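Local coordinates for protein Ac-ASP-7 (Ancylostoma caninum, PDB 3S6S) that is of unknown molecular function but, as a hookworm-secreted SCP/TAPS protein related to plant pathogenesis-related proteins, probably acts at the host-parasite interface, at residues 78-83 and 136-141. Residues are numbered along the deposited sequence; the frame is centred on the assembly and turned at random.
Sequences TRFSGD and WVCVYD
F80 and W136 form an antiparallel hydrogen-bonded pair in the central sheet of the alpha-beta-alpha sandwich that defines the SCP/TAPS fold, where 76-83 is an outermost strand beside 133-140. The segment axes approach to 4.6 Å, with their N-to-C directions at 163°, and two reciprocal backbone bond pairs, T78 with C138 and F80 with W136, fix the register.

The tight side carries T78, F80, W136, C138 and Y140, packed against helices 16-34 and 88-99, with helix 103-110 at the T78 and Y140 end. A chi1 of 47° sets the phenyl of F80 between its own N and carbonyl carbon, from where it reaches across to W136. The CB of W136 lies over one face of that ring, 3.6 Å from its centroid and 19° off the normal, a CH-pi contact. The five-membered ring of W136 is nearly parallel to the phenyl, but with centroids 5.2 Å apart the rings barely overlap. C138 SG, disulfide-bonded to C119, meets the phenyl edge, 3.8 Å from F80 CE1.

On the opposite face the side chains meet more loosely: V137 CG1 lies over one face of the exposed R79 guanidinium, 4.2 Å from R79 NH2, while V137 itself packs on helix 54-65. At this margin a water donates to W136 O.

On the face of F80 and C138, Y140 OH also bonds H26 NE2, and T78 OG1 approaches in the plane of the tyrosine ring, at its edge, to hydrogen-bond Y140 OH at 2.7 Å.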
loop_
_atom_site.group_PDB
_atom_site.type_symbol
_atom_site.label_atom_id
_atom_site.label_comp_id
_atom_site.label_asym_id
_atom_site.label_seq_id
_atom_site.Cartn_x
_atom_site.Cartn_y
_atom_site.Cartn_z
ATOM N N THR A 78 -4.099 -7.434 -0.887
ATOM C CA THR A 78 -5.371 -6.953 -0.361
ATOM C C THR A 78 -6.430 -6.882 -1.464
ATOM O O THR A 78 -6.120 -6.714 -2.639
ATOM C CB THR A 78 -5.256 -5.574 0.315
ATOM O OG1 THR A 78 -4.820 -4.592 -0.645
ATOM C CG2 THR A 78 -4.294 -5.646 1.507
ATOM N N ARG A 79 -7.688 -7.018 -1.077
ATOM C CA ARG A 79 -8.776 -6.922 -2.029
ATOM C C ARG A 79 -9.833 -6.005 -1.472
ATOM O O ARG A 79 -10.085 -5.990 -0.278
ATOM C CB ARG A 79 -9.377 -8.297 -2.303
ATOM C CG ARG A 79 -8.338 -9.388 -2.350
ATOM C CD ARG A 79 -8.978 -10.751 -2.494
ATOM N NE ARG A 79 -9.012 -11.119 -3.896
ATOM C CZ ARG A 79 -8.150 -11.954 -4.451
ATOM N NH1 ARG A 79 -7.201 -12.517 -3.694
ATOM N NH2 ARG A 79 -8.255 -12.230 -5.752
ATOM N N PHE A 80 -10.445 -5.219 -2.342
ATOM C CA PHE A 80 -11.573 -4.408 -1.914
ATOM C C PHE A 80 -12.515 -4.160 -3.082
ATOM O O PHE A 80 -12.079 -3.980 -4.223
ATOM C CB PHE A 80 -11.117 -3.126 -1.199
ATOM C CG PHE A 80 -10.029 -2.371 -1.913
ATOM C CD1 PHE A 80 -8.699 -2.752 -1.779
ATOM C CD2 PHE A 80 -10.333 -1.252 -2.697
ATOM C CE1 PHE A 80 -7.687 -2.041 -2.429
ATOM C CE2 PHE A 80 -9.326 -0.539 -3.359
ATOM C CZ PHE A 80 -8.005 -0.928 -3.224
ATOM N N SER A 81 -13.811 -4.217 -2.789
ATOM C CA SER A 81 -14.850 -4.130 -3.813
ATOM C C SER A 81 -16.165 -3.590 -3.275
ATOM O O SER A 81 -16.353 -3.449 -2.063
ATOM C CB SER A 81 -15.101 -5.492 -4.448
ATOM O OG SER A 81 -14.491 -6.524 -3.704
ATOM N N GLY A 82 -17.083 -3.293 -4.187
ATOM C CA GLY A 82 -18.386 -2.794 -3.799
ATOM C C GLY A 82 -19.248 -2.420 -4.980
ATOM O O GLY A 82 -18.745 -2.029 -6.038
ATOM N N ASP A 83 -20.557 -2.549 -4.802
ATOM C CA ASP A 83 -21.499 -2.084 -5.804
ATOM C C ASP A 83 -21.568 -0.572 -5.718
ATOM O O ASP A 83 -21.384 0.009 -4.649
ATOM C CB ASP A 83 -22.877 -2.696 -5.573
ATOM C CG ASP A 83 -22.881 -4.201 -5.751
ATOM O OD1 ASP A 83 -22.159 -4.698 -6.638
ATOM O OD2 ASP A 83 -23.600 -4.889 -5.000
ATOM N N TRP A 136 -10.945 -4.452 -6.738
ATOM C CA TRP A 136 -9.529 -4.083 -6.714
ATOM C C TRP A 136 -8.691 -5.137 -5.984
ATOM O O TRP A 136 -9.119 -5.688 -4.968
ATOM C CB TRP A 136 -9.346 -2.728 -6.028
ATOM C CG TRP A 136 -9.923 -1.589 -6.807
ATOM C CD1 TRP A 136 -11.215 -1.120 -6.758
ATOM C CD2 TRP A 136 -9.242 -0.777 -7.770
ATOM N NE1 TRP A 136 -11.370 -0.064 -7.627
ATOM C CE2 TRP A 136 -10.177 0.162 -8.264
ATOM C CE3 TRP A 136 -7.937 -0.760 -8.273
ATOM C CZ2 TRP A 136 -9.842 1.116 -9.226
ATOM C CZ3 TRP A 136 -7.608 0.187 -9.237
ATOM C CH2 TRP A 136 -8.558 1.108 -9.703
ATOM N N VAL A 137 -7.508 -5.443 -6.506
ATOM C CA VAL A 137 -6.505 -6.034 -5.636
ATOM C C VAL A 137 -5.256 -5.184 -5.574
ATOM O O VAL A 137 -4.876 -4.525 -6.543
ATOM C CB VAL A 137 -6.189 -7.578 -5.886
ATOM C CG1 VAL A 137 -7.236 -8.251 -6.763
ATOM C CG2 VAL A 137 -4.779 -7.803 -6.391
ATOM N N CYS A 138 -4.647 -5.173 -4.393
ATOM C CA CYS A 138 -3.297 -4.660 -4.227
ATOM C C CYS A 138 -2.344 -5.789 -3.857
ATOM O O CYS A 138 -2.683 -6.738 -3.123
ATOM C CB CYS A 138 -3.237 -3.544 -3.195
ATOM S SG CYS A 138 -4.157 -2.085 -3.700
ATOM N N VAL A 139 -1.149 -5.660 -4.404
ATOM C CA VAL A 139 -0.072 -6.597 -4.233
ATOM C C VAL A 139 1.101 -5.832 -3.623
ATOM O O VAL A 139 1.443 -4.715 -4.055
ATOM C CB VAL A 139 0.322 -7.233 -5.595
ATOM C CG1 VAL A 139 1.752 -7.722 -5.562
ATOM C CG2 VAL A 139 -0.669 -8.356 -5.973
ATOM N N TYR A 140 1.689 -6.439 -2.600
ATOM C CA TYR A 140 2.741 -5.817 -1.821
ATOM C C TYR A 140 3.985 -6.678 -1.873
ATOM O O TYR A 140 3.896 -7.893 -1.992
ATOM C CB TYR A 140 2.284 -5.649 -0.381
ATOM C CG TYR A 140 0.955 -4.945 -0.270
ATOM C CD1 TYR A 140 -0.219 -5.594 -0.622
ATOM C CD2 TYR A 140 0.870 -3.632 0.189
ATOM C CE1 TYR A 140 -1.432 -4.968 -0.523
ATOM C CE2 TYR A 140 -0.353 -2.998 0.292
ATOM C CZ TYR A 140 -1.495 -3.678 -0.066
ATOM O OH TYR A 140 -2.713 -3.074 0.019
ATOM N N ASP A 141 5.151 -6.047 -1.807
ATOM C CA ASP A 141 6.381 -6.809 -1.896
ATOM C C ASP A 141 6.610 -7.589 -0.611
ATOM O O ASP A 141 7.255 -8.632 -0.624
ATOM C CB ASP A 141 7.579 -5.919 -2.255
ATOM C CG ASP A 141 7.976 -4.958 -1.135
ATOM O OD1 ASP A 141 9.141 -4.512 -1.155
ATOM O OD2 ASP A 141 7.153 -4.641 -0.249
HETATM O O HOH W 1 -11.393 -7.453 -5.039
#